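Local coordinates for putative S-adenosyl-L-methionine-dependent Methyltransferase (Methanococcus maripaludis, PDB 3DLC), which binds S-adenosylmethionine and is probably a methyltransferase, perhaps of the sterol-methylating type, at residues E34-R39 with A112-S117; K84-A89 with I95-G100; R132-I137 with G142-G147. All blocks are in the same frame, centred on the assembly; numbering follows the deposited sequence.

Of the segments compared here, 34-39 on helix 28-40 comes first; 72 residues separate it from 112-117, and contact 1 closes that long loop when strand 112-118 arrives beneath Ile-36. Nested inside is contact 2, a short closure in which helix 76-88 meets the strand that follows it, 95-99, at an outermost position of the sheet. Contact 3 lies in series after contact 1 and closes a short loop, four residues between its segments, where helix 127-137 packs on strand 142-148. Contacts 1 and 3 adjoin, since strands 112-118 and 142-148 are neighbours and Ile-36 also packs on Tyr-145. Contact 2 stands about 19 and 21 Å from their centres, joined through the same sheet.

Contact 1. Residues E34-R39 with A112-S117; sequences ENIINR and ADLIVS
With CG2 anti to the backbone N and CG1 beside it (chi1 -68°), Ile-36 fans its two branches toward strand 112-118, and an extended chi2 of 162° carries CD1 out beyond CG1. Each branch finds a different partner. CG2 of Ile-36 meets CD2 of Leu-114 at 3.7 Å. CD1 of Ile-36 reaches CG1 of Val-116 at 3.9 Å. Leu-114 and Val-116 are two apart in the strand and therefore present their side chains on the same face, so a single beta-branched residue of the helix can span both. Leu-114 swings its CG opposite the backbone N (chi1 178°), which lifts CD2 off the strand toward the helix; Val-116 is shorter and offers a methyl close to its backbone. Both side chains lie obliquely against Ile-36.

This is helix-on-sheet packing in the Rossmann-like fold of the S-adenosylmethionine-dependent methyltransferases: helix 28-40 covers one face of strand 112-118, a central strand flanked by 46-50 and 142-148. The CA atoms of Ile-36 and Val-116 stand 8.7 Å apart, leaving a layer of branched aliphatic side chains between the backbones. All three touching residues are buried, which suits purely hydrocarbon groups, and no hydrogen bond crosses between the segments. The layer extends to neighbouring elements: Val-116 packs on Leu-57 and Leu-61 of helix 56-64. Ile-115, between the two contact residues, turns to the other face and packs on Ile-134 of helix 127-137. The side chain of Val-116 comes within about 8 Å of the bound S-adenosylmethionine and about 7 Å of the side chain of Arg-118, a residue of its binding site.

Contact 2. Residues K84-A89 with I95-G100; sequences KNIADA and IQIVQG
Ile-86 is the one helix residue that reaches the strand, and it packs on Ile-95 and, less certainly, on Ile-97, whose side chains leave the same face of strand 95-99. CG1 of Ile-86 lies 4.1 Å from CD1 of Ile-95, and CG2 of Ile-86 is equally near CB of Ile-95, the two side chains crossing at a slant. Extension along chi2 (160°) carries CD1 of Ile-86 out toward the strand in the conformer given, one of two deposited. There it comes 3.5 Å from CG2 of Ile-95, a closeness that is doubtful. The side chains of Ile-86 and Ile-97 run past each other in opposite directions, and the spacing of their CD1 atoms is doubtful too.

The exposed side of the helix carries a salt bridge. Lys-84 and Asp-88, one turn apart, join at 2.8 Å from NZ to OD2, received on the syn lone pair. Long, flexible lysine suits such a solvent-facing turn, whereas compact branched Ile-86 and Ile-95 fill the interior and Ile-97 lies toward the more open margin. Gln-96 points away from the helix and is exposed.

Helix 76-88 and the strand complete a beta-alpha-beta crossover begun by strand 66-73. Beyond the contact, Gly-100 touches the bound S-adenosylmethionine. With no hydrogen bond between them, these segments meet purely through dispersion and the hydrophobic effect, and charge is left to the outer surface.

Contact 3. Residues R132-I137 with G142-G147; sequences REIYRI and GKTYIG
Helix 127-137 passes over strand 142-148 with the CA atoms of Ile-134 and Thr-144 nearest, 8.7 Å apart, and no backbone hydrogen bond between the two segments. Ile-134 bridges that gap. Its CG2, set opposite the backbone N (chi1 -71°), and its CD1 both stand 3.9 Å from CD1 of Ile-146, the two isoleucines meeting tip to tip. CG2 of Ile-134 also touches CG2 of Thr-144 at 4.1 Å, there at about a right angle.

Threonine suits this spot because it has two different branches: the methyl turns to the helix, while OG1 is hydrogen-bonded to the backbone of strand 206-211, at Ile-211 N and Ile-209 O. On the helix's other side, Arg-136 grips Glu-133 side-on, NE to OE2 at 2.8 Å and NH2 to OE1 at 2.9 Å, both nearly straight. CG2 of Ile-137 sits over the rim of one guanidinium face.

Ile-134 also packs on Val-102, which binds S-adenosylmethionine, and Ile-137 packs on Ile-115, so this helix covers two neighbouring strands of the Rossmann-like sheet. The chemistry divides accordingly: methyl groups join helix to strand, and the paired charges probably steady the helix itself.

Contact 1. Residues E34-R39 with A112-S117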
loop_
_atom_site.group_PDB
_atom_site.type_symbol
_atom_site.label_atom_id
_atom_site.label_comp_id
_atom_site.label_asym_id
_atom_site.label_seq_id
_atom_site.Cartn_x
_atom_site.Cartn_y
_atom_site.Cartn_z
ATOM N N GLU A 34 9.811 8.949 -0.504
ATOM C CA GLU A 34 11.039 9.437 0.082
ATOM C C GLU A 34 11.244 8.849 1.465
ATOM O O GLU A 34 12.359 8.450 1.830
ATOM C CB GLU A 34 10.990 10.966 0.130
ATOM C CG GLU A 34 12.156 11.611 0.804
ATOM C CD GLU A 34 12.097 13.114 0.746
ATOM O OE1 GLU A 34 11.081 13.724 1.079
ATOM O OE2 GLU A 34 13.093 13.674 0.334
ATOM N N ASN A 35 10.177 8.772 2.255
ATOM C CA ASN A 35 10.260 8.186 3.585
ATOM C C ASN A 35 10.753 6.736 3.495
ATOM O O ASN A 35 11.604 6.310 4.300
ATOM C CB ASN A 35 8.910 8.200 4.305
ATOM C CG ASN A 35 8.485 9.574 4.742
ATOM O OD1 ASN A 35 9.308 10.494 4.801
ATOM N ND2 ASN A 35 7.207 9.709 5.099
ATOM N N ILE A 36 10.230 5.976 2.523
ATOM C CA ILE A 36 10.578 4.578 2.365
ATOM C C ILE A 36 12.046 4.440 1.944
ATOM O O ILE A 36 12.803 3.606 2.489
ATOM C CB ILE A 36 9.639 3.910 1.339
ATOM C CG1 ILE A 36 8.216 3.841 1.900
ATOM C CG2 ILE A 36 10.172 2.531 0.914
ATOM C CD1 ILE A 36 7.165 3.597 0.805
ATOM N N ILE A 37 12.458 5.235 0.980
ATOM C CA ILE A 37 13.856 5.228 0.525
ATOM C C ILE A 37 14.785 5.558 1.671
ATOM O O ILE A 37 15.815 4.898 1.871
ATOM C CB ILE A 37 14.024 6.173 -0.693
ATOM C CG1 ILE A 37 13.303 5.567 -1.899
ATOM C CG2 ILE A 37 15.520 6.453 -0.956
ATOM C CD1 ILE A 37 13.096 6.503 -3.059
ATOM N N ASN A 38 14.438 6.600 2.411
ATOM C CA ASN A 38 15.296 7.047 3.506
ATOM C C ASN A 38 15.345 6.033 4.631
ATOM O O ASN A 38 16.388 5.854 5.263
ATOM C CB ASN A 38 14.821 8.372 4.064
ATOM C CG ASN A 38 15.097 9.537 3.138
ATOM O OD1 ASN A 38 15.827 9.397 2.149
ATOM N ND2 ASN A 38 14.479 10.686 3.418
ATOM N N ARG A 39 14.230 5.359 4.898
ATOM C CA ARG A 39 14.184 4.468 6.029
ATOM C C ARG A 39 15.035 3.199 5.833
ATOM O O ARG A 39 15.698 2.760 6.753
ATOM C CB ARG A 39 12.729 4.160 6.353
ATOM C CG ARG A 39 12.571 3.590 7.710
ATOM C CD ARG A 39 11.115 3.461 8.142
ATOM N NE ARG A 39 11.088 2.821 9.433
ATOM C CZ ARG A 39 10.544 3.304 10.549
ATOM N NH1 ARG A 39 9.743 4.363 10.577
ATOM N NH2 ARG A 39 10.714 2.622 11.647
ATOM N N ALA A 112 10.654 -10.441 -3.620
ATOM C CA ALA A 112 10.606 -9.002 -3.431
ATOM C C ALA A 112 11.645 -8.482 -2.447
ATOM O O ALA A 112 11.681 -8.898 -1.307
ATOM C CB ALA A 112 9.183 -8.620 -2.912
ATOM N N ASP A 113 12.405 -7.505 -2.882
ATOM C CA ASP A 113 13.277 -6.784 -1.957
ATOM C C ASP A 113 12.512 -5.861 -1.012
ATOM O O ASP A 113 12.927 -5.618 0.112
ATOM C CB ASP A 113 14.305 -5.977 -2.760
ATOM C CG ASP A 113 15.236 -6.870 -3.561
ATOM O OD1 ASP A 113 16.003 -7.640 -2.941
ATOM O OD2 ASP A 113 15.201 -6.804 -4.786
ATOM N N LEU A 114 11.413 -5.331 -1.516
ATOM C CA LEU A 114 10.588 -4.364 -0.808
ATOM C C LEU A 114 9.135 -4.573 -1.154
ATOM O O LEU A 114 8.814 -4.793 -2.310
ATOM C CB LEU A 114 10.987 -2.938 -1.191
ATOM C CG LEU A 114 10.194 -1.796 -0.573
ATOM C CD1 LEU A 114 10.360 -1.714 0.948
ATOM C CD2 LEU A 114 10.604 -0.457 -1.263
ATOM N N ILE A 115 8.275 -4.576 -0.151
ATOM C CA ILE A 115 6.828 -4.642 -0.354
ATOM C C ILE A 115 6.217 -3.432 0.322
ATOM O O ILE A 115 6.415 -3.220 1.529
ATOM C CB ILE A 115 6.208 -5.936 0.206
ATOM C CG1 ILE A 115 6.866 -7.156 -0.431
ATOM C CG2 ILE A 115 4.712 -5.931 0.046
ATOM C CD1 ILE A 115 6.443 -8.507 0.185
ATOM N N VAL A 116 5.477 -2.636 -0.445
ATOM C CA VAL A 116 4.803 -1.465 0.068
ATOM C C VAL A 116 3.303 -1.598 -0.168
ATOM O O VAL A 116 2.869 -2.316 -1.042
ATOM C CB VAL A 116 5.343 -0.160 -0.601
ATOM C CG1 VAL A 116 6.865 -0.043 -0.422
ATOM C CG2 VAL A 116 4.965 -0.073 -2.090
ATOM N N SER A 117 2.516 -0.885 0.624
ATOM C CA SER A 117 1.069 -0.859 0.432
ATOM C C SER A 117 0.487 0.289 1.224
ATOM O O SER A 117 0.746 0.408 2.429
ATOM C CB SER A 117 0.463 -2.127 0.962
ATOM O OG SER A 117 -0.944 -2.142 0.817
#

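Contact 2. Residues K84-A89 with I95-G100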
loop_
_atom_site.group_PDB
_atom_site.type_symbol
_atom_site.label_atom_id
_atom_site.label_comp_id
_atom_site.label_asym_id
_atom_site.label_seq_id
_atom_site.Cartn_x
_atom_site.Cartn_y
_atom_site.Cartn_z
ATOM N N LYS A 84 -3.297 3.403 -17.725
ATOM C CA LYS A 84 -3.335 4.686 -18.401
ATOM C C LYS A 84 -2.401 5.660 -17.682
ATOM O O LYS A 84 -1.642 6.389 -18.318
ATOM C CB LYS A 84 -4.742 5.278 -18.444
ATOM C CG LYS A 84 -4.796 6.626 -19.116
ATOM C CD LYS A 84 -6.184 7.272 -19.099
ATOM C CE LYS A 84 -6.201 8.578 -19.917
ATOM N NZ LYS A 84 -5.427 9.713 -19.289
ATOM N N ASN A 85 -2.456 5.706 -16.347
ATOM C CA ASN A 85 -1.611 6.630 -15.602
ATOM C C ASN A 85 -0.119 6.373 -15.791
ATOM O O ASN A 85 0.678 7.313 -15.960
ATOM C CB ASN A 85 -1.949 6.599 -14.102
ATOM C CG ASN A 85 -3.289 7.231 -13.789
ATOM O OD1 ASN A 85 -3.792 8.043 -14.583
ATOM N ND2 ASN A 85 -3.866 6.902 -12.640
ATOM N N ILE A 86 0.268 5.103 -15.780
ATOM C CA ILE A 86 1.648 4.704 -15.947
ATOM C C ILE A 86 2.145 5.080 -17.348
ATOM O O ILE A 86 3.253 5.587 -17.532
ATOM C CB ILE A 86 1.798 3.216 -15.617
ATOM C CG1 ILE A 86 1.587 3.012 -14.122
ATOM C CG2 ILE A 86 3.179 2.736 -15.956
ATOM C CD1 ILE A 86 1.241 1.631 -13.773
ATOM N N ALA A 87 1.287 4.837 -18.323
ATOM C CA ALA A 87 1.626 5.167 -19.715
ATOM C C ALA A 87 1.765 6.695 -19.884
ATOM O O ALA A 87 2.696 7.200 -20.537
ATOM C CB ALA A 87 0.580 4.612 -20.675
ATOM N N ASP A 88 0.825 7.441 -19.327
ATOM C CA ASP A 88 0.846 8.896 -19.431
ATOM C C ASP A 88 2.121 9.442 -18.826
ATOM O O ASP A 88 2.652 10.443 -19.283
ATOM C CB ASP A 88 -0.332 9.514 -18.690
ATOM C CG ASP A 88 -1.665 9.373 -19.383
ATOM O OD1 ASP A 88 -1.724 9.007 -20.557
ATOM O OD2 ASP A 88 -2.699 9.658 -18.739
ATOM N N ALA A 89 2.605 8.800 -17.778
ATOM C CA ALA A 89 3.820 9.203 -17.071
ATOM C C ALA A 89 5.105 8.702 -17.725
ATOM O O ALA A 89 6.197 8.980 -17.240
ATOM C CB ALA A 89 3.780 8.741 -15.613
ATOM N N ILE A 95 6.974 -0.037 -14.248
ATOM C CA ILE A 95 5.894 -0.542 -13.440
ATOM C C ILE A 95 5.035 -1.488 -14.274
ATOM O O ILE A 95 4.546 -1.135 -15.341
ATOM C CB ILE A 95 4.990 0.591 -12.930
ATOM C CG1 ILE A 95 5.788 1.604 -12.118
ATOM C CG2 ILE A 95 3.823 0.036 -12.075
ATOM C CD1 ILE A 95 5.088 2.984 -11.995
ATOM N N GLN A 96 4.913 -2.706 -13.782
ATOM C CA GLN A 96 4.051 -3.724 -14.363
ATOM C C GLN A 96 2.795 -3.844 -13.527
ATOM O O GLN A 96 2.892 -4.045 -12.315
ATOM C CB GLN A 96 4.754 -5.084 -14.367
ATOM C CG GLN A 96 3.871 -6.164 -14.962
ATOM C CD GLN A 96 4.499 -7.544 -14.946
ATOM O OE1 GLN A 96 5.608 -7.745 -14.445
ATOM N NE2 GLN A 96 3.797 -8.512 -15.528
ATOM N N ILE A 97 1.629 -3.729 -14.147
ATOM C CA ILE A 97 0.366 -3.892 -13.445
ATOM C C ILE A 97 0.050 -5.378 -13.403
ATOM O O ILE A 97 0.114 -6.067 -14.415
ATOM C CB ILE A 97 -0.744 -3.056 -14.150
ATOM C CG1 ILE A 97 -0.373 -1.553 -14.234
ATOM C CG2 ILE A 97 -2.068 -3.235 -13.479
ATOM C CD1 ILE A 97 -0.037 -0.818 -12.965
ATOM N N VAL A 98 -0.265 -5.862 -12.202
ATOM C CA VAL A 98 -0.596 -7.270 -11.980
ATOM C C VAL A 98 -1.993 -7.388 -11.382
ATOM O O VAL A 98 -2.297 -6.850 -10.327
ATOM C CB VAL A 98 0.439 -7.905 -11.048
ATOM C CG1 VAL A 98 0.136 -9.366 -10.826
ATOM C CG2 VAL A 98 1.858 -7.668 -11.579
ATOM N N GLN A 99 -2.841 -8.095 -12.095
ATOM C CA GLN A 99 -4.201 -8.354 -11.653
ATOM C C GLN A 99 -4.135 -9.492 -10.657
ATOM O O GLN A 99 -3.722 -10.605 -11.000
ATOM C CB GLN A 99 -5.065 -8.719 -12.874
ATOM C CG GLN A 99 -6.472 -9.070 -12.599
ATOM C CD GLN A 99 -7.286 -7.874 -12.220
ATOM O OE1 GLN A 99 -7.231 -6.815 -12.871
ATOM N NE2 GLN A 99 -8.081 -8.029 -11.154
ATOM N N GLY A 100 -4.496 -9.260 -9.409
ATOM C CA GLY A 100 -4.465 -10.323 -8.431
ATOM C C GLY A 100 -4.753 -9.818 -7.042
ATOM O O GLY A 100 -4.901 -8.639 -6.788
#

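Contact 3. Residues R132-I137 with G142-G147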
loop_
_atom_site.group_PDB
_atom_site.type_symbol
_atom_site.label_atom_id
_atom_site.label_comp_id
_atom_site.label_asym_id
_atom_site.label_seq_id
_atom_site.Cartn_x
_atom_site.Cartn_y
_atom_site.Cartn_z
ATOM N N ARG A 132 0.692 -14.144 5.468
ATOM C CA ARG A 132 1.475 -15.319 5.065
ATOM C C ARG A 132 1.931 -15.196 3.619
ATOM O O ARG A 132 3.062 -15.558 3.285
ATOM C CB ARG A 132 0.696 -16.612 5.305
ATOM C CG ARG A 132 0.672 -17.001 6.791
ATOM C CD ARG A 132 -0.020 -18.359 6.992
ATOM N NE ARG A 132 0.286 -18.916 8.297
ATOM C CZ ARG A 132 -0.357 -18.631 9.399
ATOM N NH1 ARG A 132 -1.470 -17.940 9.385
ATOM N NH2 ARG A 132 0.115 -19.073 10.560
ATOM N N GLU A 133 1.047 -14.695 2.755
ATOM C CA GLU A 133 1.437 -14.495 1.343
ATOM C C GLU A 133 2.520 -13.424 1.194
ATOM O O GLU A 133 3.469 -13.560 0.428
ATOM C CB GLU A 133 0.203 -14.147 0.489
ATOM C CG GLU A 133 -0.595 -15.349 0.091
ATOM C CD GLU A 133 0.191 -16.178 -0.908
ATOM O OE1 GLU A 133 0.233 -15.809 -2.110
ATOM O OE2 GLU A 133 0.815 -17.173 -0.493
ATOM N N ILE A 134 2.350 -12.316 1.913
ATOM C CA ILE A 134 3.334 -11.246 1.920
ATOM C C ILE A 134 4.682 -11.793 2.357
ATOM O O ILE A 134 5.720 -11.521 1.752
ATOM C CB ILE A 134 2.852 -10.094 2.809
ATOM C CG1 ILE A 134 1.687 -9.394 2.093
ATOM C CG2 ILE A 134 3.970 -9.108 3.147
ATOM C CD1 ILE A 134 0.830 -8.489 2.993
ATOM N N TYR A 135 4.687 -12.583 3.422
ATOM C CA TYR A 135 5.952 -13.125 3.901
ATOM C C TYR A 135 6.541 -14.097 2.891
ATOM O O TYR A 135 7.773 -14.130 2.727
ATOM C CB TYR A 135 5.794 -13.774 5.278
ATOM C CG TYR A 135 7.068 -13.855 6.079
ATOM C CD1 TYR A 135 7.705 -12.701 6.481
ATOM C CD2 TYR A 135 7.622 -15.049 6.464
ATOM C CE1 TYR A 135 8.820 -12.712 7.250
ATOM C CE2 TYR A 135 8.779 -15.085 7.282
ATOM C CZ TYR A 135 9.358 -13.899 7.662
ATOM O OH TYR A 135 10.508 -13.859 8.425
ATOM N N ARG A 136 5.678 -14.876 2.221
ATOM C CA ARG A 136 6.156 -15.824 1.257
ATOM C C ARG A 136 6.929 -15.160 0.114
ATOM O O ARG A 136 7.975 -15.670 -0.331
ATOM C CB ARG A 136 4.990 -16.646 0.693
ATOM C CG ARG A 136 5.424 -17.661 -0.352
ATOM C CD ARG A 136 4.233 -18.398 -0.981
ATOM N NE ARG A 136 3.340 -17.533 -1.738
ATOM C CZ ARG A 136 3.610 -17.028 -2.939
ATOM N NH1 ARG A 136 4.753 -17.281 -3.558
ATOM N NH2 ARG A 136 2.707 -16.241 -3.525
ATOM N N ILE A 137 6.390 -14.054 -0.400
ATOM C CA ILE A 137 6.992 -13.409 -1.566
ATOM C C ILE A 137 8.165 -12.480 -1.215
ATOM O O ILE A 137 8.872 -12.024 -2.091
ATOM C CB ILE A 137 5.946 -12.659 -2.443
ATOM C CG1 ILE A 137 5.309 -11.478 -1.699
ATOM C CG2 ILE A 137 4.884 -13.640 -2.997
ATOM C CD1 ILE A 137 4.875 -10.357 -2.602
ATOM N N GLY A 142 14.636 -8.770 3.002
ATOM C CA GLY A 142 13.667 -7.808 2.500
ATOM C C GLY A 142 12.910 -7.091 3.597
ATOM O O GLY A 142 12.861 -7.551 4.736
ATOM N N LYS A 143 12.242 -6.002 3.203
ATOM C CA LYS A 143 11.477 -5.140 4.108
ATOM C C LYS A 143 10.078 -4.879 3.571
ATOM O O LYS A 143 9.867 -4.890 2.353
ATOM C CB LYS A 143 12.163 -3.765 4.281
ATOM C CG LYS A 143 13.597 -3.794 4.804
ATOM C CD LYS A 143 13.660 -4.146 6.257
ATOM C CE LYS A 143 15.087 -4.116 6.773
ATOM N NZ LYS A 143 15.155 -4.402 8.199
ATOM N N THR A 144 9.146 -4.607 4.482
ATOM C CA THR A 144 7.812 -4.150 4.103
ATOM C C THR A 144 7.523 -2.770 4.691
ATOM O O THR A 144 8.140 -2.333 5.652
ATOM C CB THR A 144 6.671 -5.115 4.525
ATOM O OG1 THR A 144 6.383 -5.012 5.928
ATOM C CG2 THR A 144 6.994 -6.550 4.216
ATOM N N TYR A 145 6.519 -2.112 4.109
ATOM C CA TYR A 145 6.018 -0.818 4.599
ATOM C C TYR A 145 4.556 -0.794 4.167
ATOM O O TYR A 145 4.204 -0.327 3.091
ATOM C CB TYR A 145 6.836 0.304 3.998
ATOM C CG TYR A 145 6.687 1.655 4.670
ATOM C CD1 TYR A 145 7.415 1.986 5.802
ATOM C CD2 TYR A 145 5.884 2.642 4.125
ATOM C CE1 TYR A 145 7.349 3.230 6.361
ATOM C CE2 TYR A 145 5.821 3.895 4.685
ATOM C CZ TYR A 145 6.554 4.190 5.805
ATOM O OH TYR A 145 6.469 5.460 6.318
ATOM N N ILE A 146 3.719 -1.362 5.039
ATOM C CA ILE A 146 2.303 -1.675 4.719
ATOM C C ILE A 146 1.399 -0.995 5.714
ATOM O O ILE A 146 1.470 -1.243 6.924
ATOM C CB ILE A 146 2.090 -3.210 4.756
ATOM C CG1 ILE A 146 2.913 -3.873 3.641
ATOM C CG2 ILE A 146 0.611 -3.557 4.701
ATOM C CD1 ILE A 146 3.072 -5.357 3.802
ATOM N N GLY A 147 0.537 -0.106 5.231
ATOM C CA GLY A 147 -0.281 0.650 6.173
ATOM C C GLY A 147 -1.010 1.761 5.484
ATOM O O GLY A 147 -1.582 1.554 4.406
#